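Local coordinates for protein glycerol-3-phosphate dehydrogenase [NAD(+)] 1 (Saccharomyces cerevisiae, PDB 4FGW) that reduces dihydroxyacetone phosphate to sn-glycerol 3-phosphate with NADH, driving the glycerol build-up that protects yeast cells from hyperosmotic stress, at residues R132-L137 / S166-E171; F254-G259 / R310-A315; G280-P285 / C354-D359; G322-E327 / Y371-M376. All coordinates share one frame; numbering follows the deposited sequence.

Contact 1. Residues R132-L137 / S166-E171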
loop_
_atom_site.group_PDB
_atom_site.type_symbol
_atom_site.label_atom_id
_atom_site.label_comp_id
_atom_site.label_asym_id
_atom_site.label_seq_id
_atom_site.Cartn_x
_atom_site.Cartn_y
_atom_site.Cartn_z
ATOM N N ARG A 132 -18.113 -15.580 -26.428
ATOM C CA ARG A 132 -18.414 -15.359 -27.851
ATOM C C ARG A 132 -17.149 -15.475 -28.704
ATOM O O ARG A 132 -17.134 -16.230 -29.682
ATOM C CB ARG A 132 -19.092 -13.991 -28.092
ATOM C CG ARG A 132 -19.302 -13.708 -29.574
ATOM C CD ARG A 132 -19.833 -12.343 -29.911
ATOM N NE ARG A 132 -19.856 -12.182 -31.365
ATOM C CZ ARG A 132 -20.756 -11.470 -32.038
ATOM N NH1 ARG A 132 -21.723 -10.829 -31.393
ATOM N NH2 ARG A 132 -20.693 -11.392 -33.362
ATOM N N ILE A 133 -16.113 -14.694 -28.336
ATOM C CA ILE A 133 -14.807 -14.614 -28.993
ATOM C C ILE A 133 -14.125 -15.987 -29.064
ATOM O O ILE A 133 -13.644 -16.367 -30.132
ATOM C CB ILE A 133 -13.936 -13.466 -28.358
ATOM C CG1 ILE A 133 -14.159 -12.121 -29.086
ATOM C CG2 ILE A 133 -12.445 -13.783 -28.344
ATOM C CD1 ILE A 133 -15.556 -11.425 -28.925
ATOM N N CYS A 134 -14.158 -16.748 -27.951
ATOM C CA CYS A 134 -13.580 -18.087 -27.852
ATOM C C CYS A 134 -14.281 -19.104 -28.729
ATOM O O CYS A 134 -13.605 -19.866 -29.418
ATOM C CB CYS A 134 -13.521 -18.544 -26.402
ATOM S SG CYS A 134 -12.259 -17.702 -25.427
ATOM N N SER A 135 -15.631 -19.108 -28.717
ATOM C CA SER A 135 -16.471 -20.002 -29.521
ATOM C C SER A 135 -16.283 -19.742 -31.016
ATOM O O SER A 135 -16.336 -20.682 -31.815
ATOM C CB SER A 135 -17.936 -19.838 -29.141
ATOM O OG SER A 135 -18.734 -20.876 -29.687
ATOM N N GLN A 136 -15.990 -18.502 -31.371
ATOM C CA GLN A 136 -15.748 -18.114 -32.746
ATOM C C GLN A 136 -14.349 -18.316 -33.214
ATOM O O GLN A 136 -14.094 -18.359 -34.392
ATOM C CB GLN A 136 -16.028 -16.654 -32.913
ATOM C CG GLN A 136 -17.305 -16.270 -32.350
ATOM C CD GLN A 136 -18.190 -15.721 -33.395
ATOM O OE1 GLN A 136 -18.678 -14.609 -33.274
ATOM N NE2 GLN A 136 -18.390 -16.485 -34.459
ATOM N N LEU A 137 -13.421 -18.364 -32.286
ATOM C CA LEU A 137 -12.024 -18.637 -32.621
ATOM C C LEU A 137 -11.675 -20.131 -32.628
ATOM O O LEU A 137 -10.656 -20.500 -33.215
ATOM C CB LEU A 137 -11.045 -17.828 -31.750
ATOM C CG LEU A 137 -10.926 -16.324 -32.033
ATOM C CD1 LEU A 137 -10.106 -15.645 -30.962
ATOM C CD2 LEU A 137 -10.317 -16.047 -33.407
ATOM N N SER A 166 -7.189 -19.125 -18.097
ATOM C CA SER A 166 -7.352 -20.582 -18.111
ATOM C C SER A 166 -8.539 -20.987 -18.977
ATOM O O SER A 166 -8.483 -22.040 -19.616
ATOM C CB SER A 166 -7.519 -21.136 -16.701
ATOM O OG SER A 166 -6.331 -21.027 -15.935
ATOM N N TYR A 167 -9.605 -20.145 -19.012
ATOM C CA TYR A 167 -10.790 -20.368 -19.845
ATOM C C TYR A 167 -10.349 -20.318 -21.310
ATOM O O TYR A 167 -10.722 -21.200 -22.082
ATOM C CB TYR A 167 -11.887 -19.316 -19.556
ATOM C CG TYR A 167 -13.135 -19.465 -20.407
ATOM C CD1 TYR A 167 -14.117 -20.398 -20.083
ATOM C CD2 TYR A 167 -13.340 -18.666 -21.531
ATOM C CE1 TYR A 167 -15.265 -20.542 -20.864
ATOM C CE2 TYR A 167 -14.488 -18.801 -22.319
ATOM C CZ TYR A 167 -15.452 -19.733 -21.976
ATOM O OH TYR A 167 -16.582 -19.874 -22.749
ATOM N N ILE A 168 -9.516 -19.312 -21.671
ATOM C CA ILE A 168 -8.954 -19.125 -23.016
ATOM C C ILE A 168 -8.140 -20.372 -23.427
ATOM O O ILE A 168 -8.346 -20.897 -24.519
ATOM C CB ILE A 168 -8.143 -17.796 -23.112
ATOM C CG1 ILE A 168 -9.082 -16.570 -23.018
ATOM C CG2 ILE A 168 -7.263 -17.745 -24.386
ATOM C CD1 ILE A 168 -8.410 -15.217 -22.708
ATOM N N THR A 169 -7.264 -20.859 -22.526
ATOM C CA THR A 169 -6.436 -22.046 -22.734
ATOM C C THR A 169 -7.300 -23.290 -22.917
ATOM O O THR A 169 -7.067 -24.051 -23.857
ATOM C CB THR A 169 -5.381 -22.167 -21.613
ATOM O OG1 THR A 169 -4.521 -21.025 -21.674
ATOM C CG2 THR A 169 -4.532 -23.429 -21.728
ATOM N N GLU A 170 -8.316 -23.485 -22.055
ATOM C CA GLU A 170 -9.174 -24.658 -22.192
ATOM C C GLU A 170 -10.150 -24.617 -23.381
ATOM O O GLU A 170 -10.575 -25.675 -23.842
ATOM C CB GLU A 170 -9.803 -25.108 -20.860
ATOM C CG GLU A 170 -10.944 -24.254 -20.329
ATOM C CD GLU A 170 -11.911 -25.030 -19.453
ATOM O OE1 GLU A 170 -12.010 -24.705 -18.248
ATOM O OE2 GLU A 170 -12.548 -25.982 -19.963
ATOM N N GLU A 171 -10.457 -23.406 -23.907
ATOM C CA GLU A 171 -11.339 -23.245 -25.072
ATOM C C GLU A 171 -10.556 -23.169 -26.388
ATOM O O GLU A 171 -11.103 -23.513 -27.427
ATOM C CB GLU A 171 -12.253 -22.004 -24.940
ATOM C CG GLU A 171 -13.292 -22.060 -23.829
ATOM C CD GLU A 171 -14.330 -23.162 -23.894
ATOM O OE1 GLU A 171 -14.415 -23.942 -22.920
ATOM O OE2 GLU A 171 -15.079 -23.228 -24.895
#
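C134 carries its sulfur anti to its own carbonyl carbon (chi1 -73°), which aims SG across to helix 166-171, while Y167 swings its ring the other way round, CG anti to the backbone N (chi1 179°), and lays the CE2 corner beside that sulfur. C134 SG stands 4.0 Å from Y167 CE2, and 5.1 Å from the ring centroid along a line 66° off the normal, an oblique Cys sulfur-aromatic contact. I168 meets the same sulfur with its CG1, 4.1 Å from C134 SG. One turn on, the CB atoms of C134 and E171 meet at 4.0 Å, and here the backbones come nearest. Bent at chi2, E171 folds its own CG over the centre of the Y167 ring, 3.6 Å above the plane, and so covers one face. These helices, 130-137 and 164-172, run nearly parallel in the Rossmann-type NAD-binding domain, the axes of the two short segments approaching to 10.1 Å. Beneath them lies the sheet: I133 and L137 pack on F123 of strand 120-123, and I168 touches both F123 and C176 of strand 175-180. Y167 also reaches back along helix 130-137 to L130 and P131, and E171 OE2 forms a long, weak ion pair with K138.

Contact 2. Residues F254-G259 / R310-A315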
loop_
_atom_site.group_PDB
_atom_site.type_symbol
_atom_site.label_atom_id
_atom_site.label_comp_id
_atom_site.label_asym_id
_atom_site.label_seq_id
_atom_site.Cartn_x
_atom_site.Cartn_y
_atom_site.Cartn_z
ATOM N N PHE A 254 -16.378 2.771 3.577
ATOM C CA PHE A 254 -17.186 2.704 4.796
ATOM C C PHE A 254 -16.490 3.466 5.910
ATOM O O PHE A 254 -17.077 4.350 6.533
ATOM C CB PHE A 254 -17.401 1.241 5.241
ATOM C CG PHE A 254 -18.182 0.348 4.305
ATOM C CD1 PHE A 254 -17.968 -1.025 4.288
ATOM C CD2 PHE A 254 -19.142 0.877 3.449
ATOM C CE1 PHE A 254 -18.686 -1.851 3.420
ATOM C CE2 PHE A 254 -19.857 0.053 2.583
ATOM C CZ PHE A 254 -19.627 -1.307 2.574
ATOM N N VAL A 255 -15.215 3.156 6.102
ATOM C CA VAL A 255 -14.352 3.724 7.121
ATOM C C VAL A 255 -14.072 5.239 6.930
ATOM O O VAL A 255 -14.066 5.981 7.916
ATOM C CB VAL A 255 -13.125 2.797 7.247
ATOM C CG1 VAL A 255 -11.798 3.505 7.017
ATOM C CG2 VAL A 255 -13.155 2.026 8.549
ATOM N N GLU A 256 -13.921 5.691 5.668
ATOM C CA GLU A 256 -13.719 7.099 5.306
ATOM C C GLU A 256 -15.006 7.901 5.556
ATOM O O GLU A 256 -14.958 8.922 6.244
ATOM C CB GLU A 256 -13.297 7.228 3.836
ATOM C CG GLU A 256 -11.820 6.963 3.596
ATOM C CD GLU A 256 -11.335 7.110 2.165
ATOM O OE1 GLU A 256 -12.140 7.509 1.292
ATOM O OE2 GLU A 256 -10.146 6.813 1.913
ATOM N N GLY A 257 -16.132 7.399 5.028
ATOM C CA GLY A 257 -17.461 7.988 5.156
ATOM C C GLY A 257 -17.926 8.165 6.587
ATOM O O GLY A 257 -18.696 9.084 6.877
ATOM N N LEU A 258 -17.450 7.283 7.495
ATOM C CA LEU A 258 -17.724 7.328 8.933
ATOM C C LEU A 258 -16.893 8.439 9.607
ATOM O O LEU A 258 -17.127 8.759 10.776
ATOM C CB LEU A 258 -17.404 5.968 9.587
ATOM C CG LEU A 258 -18.453 4.855 9.480
ATOM C CD1 LEU A 258 -17.850 3.512 9.848
ATOM C CD2 LEU A 258 -19.654 5.126 10.372
ATOM N N GLY A 259 -15.928 8.997 8.871
ATOM C CA GLY A 259 -15.046 10.061 9.342
ATOM C C GLY A 259 -13.844 9.575 10.128
ATOM O O GLY A 259 -13.289 10.330 10.931
ATOM N N ARG A 310 -15.090 3.972 -8.239
ATOM C CA ARG A 310 -16.514 3.613 -8.098
ATOM C C ARG A 310 -16.844 2.934 -6.773
ATOM O O ARG A 310 -17.781 3.351 -6.090
ATOM C CB ARG A 310 -16.978 2.715 -9.258
ATOM C CG ARG A 310 -17.009 3.392 -10.622
ATOM C CD ARG A 310 -17.500 2.446 -11.706
ATOM N NE ARG A 310 -16.507 1.420 -12.033
ATOM C CZ ARG A 310 -15.628 1.509 -13.027
ATOM N NH1 ARG A 310 -15.618 2.572 -13.823
ATOM N NH2 ARG A 310 -14.759 0.530 -13.241
ATOM N N ASN A 311 -16.071 1.896 -6.416
ATOM C CA ASN A 311 -16.247 1.091 -5.206
ATOM C C ASN A 311 -16.088 1.886 -3.916
ATOM O O ASN A 311 -16.966 1.813 -3.063
ATOM C CB ASN A 311 -15.336 -0.136 -5.241
ATOM C CG ASN A 311 -15.615 -1.029 -6.424
ATOM O OD1 ASN A 311 -16.554 -1.823 -6.418
ATOM N ND2 ASN A 311 -14.822 -0.895 -7.479
ATOM N N VAL A 312 -14.993 2.666 -3.781
ATOM C CA VAL A 312 -14.737 3.502 -2.600
ATOM C C VAL A 312 -15.787 4.631 -2.461
ATOM O O VAL A 312 -16.287 4.856 -1.358
ATOM C CB VAL A 312 -13.239 3.962 -2.471
ATOM C CG1 VAL A 312 -12.832 4.950 -3.551
ATOM C CG2 VAL A 312 -12.936 4.529 -1.090
ATOM N N LYS A 313 -16.166 5.271 -3.595
ATOM C CA LYS A 313 -17.143 6.365 -3.674
ATOM C C LYS A 313 -18.544 5.933 -3.225
ATOM O O LYS A 313 -19.177 6.666 -2.459
ATOM C CB LYS A 313 -17.181 6.956 -5.098
ATOM C CG LYS A 313 -17.797 8.349 -5.195
ATOM C CD LYS A 313 -17.597 8.955 -6.580
ATOM C CE LYS A 313 -18.046 10.395 -6.623
ATOM N NZ LYS A 313 -17.654 11.064 -7.891
ATOM N N VAL A 314 -19.024 4.752 -3.695
ATOM C CA VAL A 314 -20.347 4.204 -3.331
ATOM C C VAL A 314 -20.395 3.911 -1.832
ATOM O O VAL A 314 -21.328 4.349 -1.148
ATOM C CB VAL A 314 -20.756 2.975 -4.198
ATOM C CG1 VAL A 314 -21.922 2.199 -3.577
ATOM C CG2 VAL A 314 -21.112 3.409 -5.612
ATOM N N ALA A 315 -19.354 3.214 -1.330
ATOM C CA ALA A 315 -19.187 2.823 0.064
ATOM C C ALA A 315 -19.145 4.026 1.005
ATOM O O ALA A 315 -19.703 3.967 2.102
ATOM C CB ALA A 315 -17.927 2.001 0.205
#
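F254 sets the CD2-CE2 side of its ring against A315, which meets it in two ways. A315 O comes to the ring edge beside F254 CD2, 3.4 Å away and close to the ring plane, while the methyl approaches from off the plane under the CD2-CE2 bond, A315 CB lying 3.6 Å from F254 CE2. The CB of F254 leaves the backbone away from helix 310-315; with CG anti to the carbonyl carbon (chi1 -64°), the ring is brought back toward A315. The two backbones are close here, CA of F254 to CA of A315 being 5.1 Å, a spacing consistent with the small alanine side chain. A315 also packs on L250, one turn earlier in the helix that bears F254, while M376 lies against the phenyl ring.

The second point of contact is looser. E256 and V312 cross obliquely, with E256 OE1 3.9 Å from V312 CG2, a van der Waals approach to a methyl group. The extended glutamate chain carries its carboxylate past the valine to R316, whose NE forms a salt bridge with OE1, and OE2 has a weak hydrogen bond to S265 OG. At the end of its helix the chain turns off through G259, whose positive phi and two bonds back into the last turn make a Schellman motif. This is helix-to-helix packing in the all-helical C-terminal domain, beside the probable active site: R310 and N311, at the start of helix 310-320, are probably substrate-binding residues, and N311 packs on N246 and A249 of helix 235-257, which also carries the likely proton acceptor, K245.

Contact 3. Residues G280-P285 / C354-D359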
loop_
_atom_site.group_PDB
_atom_site.type_symbol
_atom_site.label_atom_id
_atom_site.label_comp_id
_atom_site.label_asym_id
_atom_site.label_seq_id
_atom_site.Cartn_x
_atom_site.Cartn_y
_atom_site.Cartn_z
ATOM N N GLY A 280 -5.304 -16.090 -2.432
ATOM C CA GLY A 280 -4.472 -16.560 -3.530
ATOM C C GLY A 280 -3.774 -17.870 -3.229
ATOM O O GLY A 280 -3.893 -18.822 -3.995
ATOM N N GLN A 281 -3.084 -17.941 -2.087
ATOM C CA GLN A 281 -2.325 -19.122 -1.673
ATOM C C GLN A 281 -3.172 -20.305 -1.229
ATOM O O GLN A 281 -2.701 -21.445 -1.286
ATOM C CB GLN A 281 -1.286 -18.748 -0.621
ATOM C CG GLN A 281 -0.294 -17.710 -1.131
ATOM C CD GLN A 281 0.885 -17.602 -0.225
ATOM O OE1 GLN A 281 0.763 -17.272 0.963
ATOM N NE2 GLN A 281 2.057 -17.878 -0.776
ATOM N N MET A 282 -4.415 -20.043 -0.795
ATOM C CA MET A 282 -5.363 -21.076 -0.377
ATOM C C MET A 282 -5.982 -21.759 -1.603
ATOM O O MET A 282 -6.099 -22.983 -1.617
ATOM C CB MET A 282 -6.465 -20.459 0.503
ATOM C CG MET A 282 -7.326 -21.473 1.225
ATOM S SD MET A 282 -8.615 -20.702 2.238
ATOM C CE MET A 282 -7.631 -20.079 3.621
ATOM N N PHE A 283 -6.373 -20.969 -2.621
ATOM C CA PHE A 283 -7.045 -21.454 -3.825
ATOM C C PHE A 283 -6.192 -21.570 -5.085
ATOM O O PHE A 283 -6.572 -22.292 -6.009
ATOM C CB PHE A 283 -8.340 -20.657 -4.074
ATOM C CG PHE A 283 -9.265 -20.679 -2.877
ATOM C CD1 PHE A 283 -9.420 -19.554 -2.076
ATOM C CD2 PHE A 283 -9.922 -21.848 -2.505
ATOM C CE1 PHE A 283 -10.243 -19.588 -0.944
ATOM C CE2 PHE A 283 -10.736 -21.881 -1.374
ATOM C CZ PHE A 283 -10.904 -20.749 -0.609
ATOM N N PHE A 284 -5.006 -20.976 -5.086
ATOM C CA PHE A 284 -4.057 -21.129 -6.188
ATOM C C PHE A 284 -2.630 -21.307 -5.685
ATOM O O PHE A 284 -1.698 -20.720 -6.187
ATOM C CB PHE A 284 -4.107 -19.927 -7.111
ATOM C CG PHE A 284 -5.432 -19.708 -7.750
ATOM C CD1 PHE A 284 -5.637 -20.042 -9.062
ATOM C CD2 PHE A 284 -6.465 -19.150 -7.046
ATOM C CE1 PHE A 284 -6.844 -19.836 -9.651
ATOM C CE2 PHE A 284 -7.665 -18.945 -7.638
ATOM C CZ PHE A 284 -7.855 -19.288 -8.942
ATOM N N PRO A 285 -2.486 -22.144 -4.683
ATOM C CA PRO A 285 -1.223 -22.402 -4.003
ATOM C C PRO A 285 0.050 -22.277 -4.809
ATOM O O PRO A 285 1.089 -22.231 -4.187
ATOM C CB PRO A 285 -1.379 -23.854 -3.545
ATOM C CG PRO A 285 -2.821 -24.181 -3.744
ATOM C CD PRO A 285 -3.241 -23.379 -4.894
ATOM N N CYS A 354 -16.684 -23.936 0.625
ATOM C CA CYS A 354 -15.354 -24.366 1.067
ATOM C C CYS A 354 -15.306 -24.571 2.581
ATOM O O CYS A 354 -14.491 -25.356 3.071
ATOM C CB CYS A 354 -14.303 -23.351 0.628
ATOM S SG CYS A 354 -13.859 -23.452 -1.123
ATOM N N GLY A 355 -16.144 -23.825 3.301
ATOM C CA GLY A 355 -16.179 -23.807 4.758
ATOM C C GLY A 355 -15.003 -23.003 5.279
ATOM O O GLY A 355 -14.399 -23.367 6.292
ATOM N N SER A 356 -14.659 -21.910 4.564
ATOM C CA SER A 356 -13.523 -21.026 4.854
ATOM C C SER A 356 -13.915 -19.541 5.062
ATOM O O SER A 356 -13.089 -18.647 4.849
ATOM C CB SER A 356 -12.470 -21.164 3.757
ATOM O OG SER A 356 -12.029 -22.507 3.618
ATOM N N VAL A 357 -15.161 -19.289 5.511
ATOM C CA VAL A 357 -15.696 -17.940 5.758
ATOM C C VAL A 357 -14.954 -17.250 6.920
ATOM O O VAL A 357 -14.611 -16.068 6.816
ATOM C CB VAL A 357 -17.241 -17.937 5.939
ATOM C CG1 VAL A 357 -17.787 -16.523 6.092
ATOM C CG2 VAL A 357 -17.939 -18.643 4.780
ATOM N N GLU A 358 -14.681 -18.005 8.004
ATOM C CA GLU A 358 -13.970 -17.525 9.196
ATOM C C GLU A 358 -12.561 -16.989 8.906
ATOM O O GLU A 358 -12.099 -16.087 9.608
ATOM C CB GLU A 358 -13.905 -18.630 10.262
ATOM C CG GLU A 358 -15.132 -18.704 11.156
ATOM C CD GLU A 358 -15.042 -19.718 12.282
ATOM O OE1 GLU A 358 -15.989 -20.524 12.428
ATOM O OE2 GLU A 358 -14.032 -19.704 13.022
ATOM N N ASP A 359 -11.889 -17.552 7.879
ATOM C CA ASP A 359 -10.529 -17.190 7.465
ATOM C C ASP A 359 -10.426 -15.804 6.847
ATOM O O ASP A 359 -9.325 -15.254 6.791
ATOM C CB ASP A 359 -9.958 -18.225 6.477
ATOM C CG ASP A 359 -9.900 -19.654 6.977
ATOM O OD1 ASP A 359 -9.690 -19.853 8.194
ATOM O OD2 ASP A 359 -10.017 -20.575 6.147
#
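The end of helix 261-283 faces the turn that follows helix 340-354, the backbones well separated, with CA of M282 and CA of S356 9.7 Å apart, so side chains must bridge the gap. M282 does so with CG anti to the backbone N (chi1 -168°), running straight out and then bending at chi3. M282 CE lands 3.5 Å from D359 OD2, the two side chains crossing at about a right angle, while its SD passes 4.1 Å from S356 OG. Cutting M282 back to an alanine would remove the SD and CE contacts with S356 and D359 and is likely to open a gap between helix end and turn. Next to M282, F283 points its CE2 corner at C354, 3.5 Å from C354 SG; the sulfur lies 4.7 Å from the ring centroid, 67° off the normal, in an oblique Cys sulfur-aromatic contact. M282 CG covers the centre of one face of that phenyl ring from within its own helix. F283 also meets the rings of W350 and F279, and R278 NH1 bonds to D359 O. G355, with positive phi, carries the chain out of helix 340-354, and the whole is a helix end packed on an interhelical turn of the helical C-terminal domain, away from the annotated sites.

Contact 4. Residues G322-E327 / Y371-M376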
loop_
_atom_site.group_PDB
_atom_site.type_symbol
_atom_site.label_atom_id
_atom_site.label_comp_id
_atom_site.label_asym_id
_atom_site.label_seq_id
_atom_site.Cartn_x
_atom_site.Cartn_y
_atom_site.Cartn_z
ATOM N N GLY A 322 -26.734 6.605 4.481
ATOM C CA GLY A 322 -27.345 5.483 5.182
ATOM C C GLY A 322 -28.204 4.653 4.251
ATOM O O GLY A 322 -29.035 3.863 4.707
ATOM N N LYS A 323 -28.108 4.972 2.971
ATOM C CA LYS A 323 -28.922 4.323 1.971
ATOM C C LYS A 323 -28.233 3.047 1.664
ATOM O O LYS A 323 -27.123 2.845 2.088
ATOM C CB LYS A 323 -29.014 5.156 0.704
ATOM C CG LYS A 323 -29.564 6.534 0.907
ATOM C CD LYS A 323 -29.136 7.449 -0.204
ATOM C CE LYS A 323 -29.770 8.792 -0.038
ATOM N NZ LYS A 323 -30.701 8.744 1.104
ATOM N N ASP A 324 -28.875 2.171 0.927
ATOM C CA ASP A 324 -28.230 0.928 0.615
ATOM C C ASP A 324 -27.268 1.171 -0.527
ATOM O O ASP A 324 -27.256 2.230 -1.132
ATOM C CB ASP A 324 -29.260 -0.133 0.239
ATOM C CG ASP A 324 -30.067 -0.593 1.418
ATOM O OD1 ASP A 324 -29.654 -0.315 2.557
ATOM O OD2 ASP A 324 -31.113 -1.237 1.212
ATOM N N ALA A 325 -26.464 0.171 -0.818
ATOM C CA ALA A 325 -25.522 0.258 -1.895
ATOM C C ALA A 325 -26.143 0.801 -3.160
ATOM O O ALA A 325 -25.774 1.866 -3.642
ATOM C CB ALA A 325 -24.953 -1.100 -2.157
ATOM N N TRP A 326 -27.083 0.043 -3.701
ATOM C CA TRP A 326 -27.617 0.275 -5.031
ATOM C C TRP A 326 -28.306 1.601 -5.210
ATOM O O TRP A 326 -28.318 2.187 -6.274
ATOM C CB TRP A 326 -28.526 -0.866 -5.369
ATOM C CG TRP A 326 -27.824 -2.148 -5.268
ATOM C CD1 TRP A 326 -27.164 -2.789 -6.255
ATOM C CD2 TRP A 326 -27.704 -2.959 -4.114
ATOM N NE1 TRP A 326 -26.639 -3.962 -5.794
ATOM C CE2 TRP A 326 -26.965 -4.091 -4.475
ATOM C CE3 TRP A 326 -28.154 -2.844 -2.809
ATOM C CZ2 TRP A 326 -26.664 -5.088 -3.587
ATOM C CZ3 TRP A 326 -27.857 -3.841 -1.928
ATOM C CH2 TRP A 326 -27.118 -4.948 -2.316
ATOM N N GLU A 327 -28.852 2.075 -4.125
ATOM C CA GLU A 327 -29.432 3.412 -4.050
ATOM C C GLU A 327 -28.287 4.418 -4.250
ATOM O O GLU A 327 -28.456 5.410 -4.960
ATOM C CB GLU A 327 -30.103 3.615 -2.681
ATOM C CG GLU A 327 -31.086 4.776 -2.627
ATOM C CD GLU A 327 -32.060 4.799 -1.460
ATOM O OE1 GLU A 327 -33.011 5.614 -1.506
ATOM O OE2 GLU A 327 -31.886 4.004 -0.507
ATOM N N TYR A 371 -25.124 -6.603 1.927
ATOM C CA TYR A 371 -26.328 -7.419 1.726
ATOM C C TYR A 371 -27.290 -7.462 2.879
ATOM O O TYR A 371 -28.488 -7.254 2.683
ATOM C CB TYR A 371 -25.973 -8.811 1.192
ATOM C CG TYR A 371 -25.482 -8.731 -0.233
ATOM C CD1 TYR A 371 -24.137 -8.502 -0.516
ATOM C CD2 TYR A 371 -26.375 -8.762 -1.299
ATOM C CE1 TYR A 371 -23.689 -8.356 -1.825
ATOM C CE2 TYR A 371 -25.938 -8.623 -2.613
ATOM C CZ TYR A 371 -24.593 -8.422 -2.872
ATOM O OH TYR A 371 -24.165 -8.293 -4.170
ATOM N N ASN A 372 -26.781 -7.727 4.080
ATOM C CA ASN A 372 -27.610 -7.742 5.278
ATOM C C ASN A 372 -27.514 -6.333 5.894
ATOM O O ASN A 372 -27.030 -5.428 5.214
ATOM C CB ASN A 372 -27.177 -8.887 6.206
ATOM C CG ASN A 372 -27.154 -10.229 5.488
ATOM O OD1 ASN A 372 -28.128 -10.643 4.849
ATOM N ND2 ASN A 372 -26.018 -10.903 5.510
ATOM N N ASN A 373 -27.914 -6.105 7.122
ATOM C CA ASN A 373 -27.829 -4.731 7.576
ATOM C C ASN A 373 -26.919 -4.530 8.743
ATOM O O ASN A 373 -27.279 -3.903 9.721
ATOM C CB ASN A 373 -29.201 -4.148 7.847
ATOM C CG ASN A 373 -29.840 -3.613 6.602
ATOM O OD1 ASN A 373 -30.552 -4.330 5.897
ATOM N ND2 ASN A 373 -29.568 -2.353 6.299
ATOM N N TYR A 374 -25.719 -5.060 8.599
ATOM C CA TYR A 374 -24.664 -5.004 9.608
ATOM C C TYR A 374 -24.202 -3.575 9.913
ATOM O O TYR A 374 -23.969 -2.801 8.984
ATOM C CB TYR A 374 -23.537 -6.009 9.320
ATOM C CG TYR A 374 -23.866 -7.419 9.780
ATOM C CD1 TYR A 374 -23.104 -8.053 10.756
ATOM C CD2 TYR A 374 -24.959 -8.111 9.255
ATOM C CE1 TYR A 374 -23.413 -9.343 11.194
ATOM C CE2 TYR A 374 -25.287 -9.393 9.698
ATOM C CZ TYR A 374 -24.502 -10.011 10.656
ATOM O OH TYR A 374 -24.806 -11.283 11.073
ATOM N N PRO A 375 -24.177 -3.208 11.221
ATOM C CA PRO A 375 -23.904 -1.812 11.636
ATOM C C PRO A 375 -22.823 -0.917 11.018
ATOM O O PRO A 375 -22.913 0.303 11.223
ATOM C CB PRO A 375 -23.770 -1.920 13.155
ATOM C CG PRO A 375 -24.667 -3.034 13.503
ATOM C CD PRO A 375 -24.521 -4.038 12.395
ATOM N N MET A 376 -21.808 -1.476 10.312
ATOM C CA MET A 376 -20.715 -0.722 9.661
ATOM C C MET A 376 -19.697 -0.161 10.660
ATOM O O MET A 376 -18.496 -0.217 10.395
ATOM C CB MET A 376 -21.253 0.385 8.730
ATOM C CG MET A 376 -20.313 0.788 7.626
ATOM S SD MET A 376 -20.934 2.230 6.724
ATOM C CE MET A 376 -22.049 1.461 5.599
#
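At the surface of the helical C-terminal domain, the first turn of helix 325-333 meets the chain leaving helix 361-371 through one aromatic pair, W326 and Y371. It is an offset edge-to-face arrangement: the indole's six-membered ring turns its edge to the face of the tyrosine ring, the planes at 68° and the centroids 5.4 Å apart. The tightest touch is W326 CZ2 to Y371 CE2 at 3.7 Å, and CH2 of W326 sits over the same tyrosine face, 4.0 Å from Y371 CD2. Y371 starts out away from its partner, but with CG anti to the carbonyl carbon (chi1 -70°) the ring reaches the indole. Its hydroxyl is bonded to L341 O, at the start of helix 340-354, so the ring is fixed at its far end as well. This pairing ties together three helices of the domain, since W326 also lies on V370 and L341, and Y371 packs on C344 and K345. A leucine in place of Y371 would probably leave the indole edge without an aromatic face and the carbonyl of L341 without its hydroxyl partner. A325 CB covers part of one indole face, 3.7 Å above the plane and toward the rim. Farther out, D324 and N373 approach only loosely, OD1 of D324 4.3 Å from ND2 of N373.

Overall arrangement
Contact 1 stands alone in the N-terminal nucleotide-binding domain and closes before the others open; the remaining three share the helical C-terminal domain. Contacts 1 and 2 lie on opposite sides of the chain's centre, about 37 Å between centres, whereas contact 3 comes within about 6 Å of contact 1 at the nearest atoms. Contacts 2 and 4 are neighbours, 12 Å between centres, and touch directly: F254 CD2 packs on M376 CE at 3.7 Å. Helices 310-320 and 325-333 follow one another there. Contact 3, its centre about 26 Å from the centres of both, alternates with both along the chain, so distant parts of the sequence interlock in the domain that bears the likely proton acceptor and some of the likely substrate-binding residues.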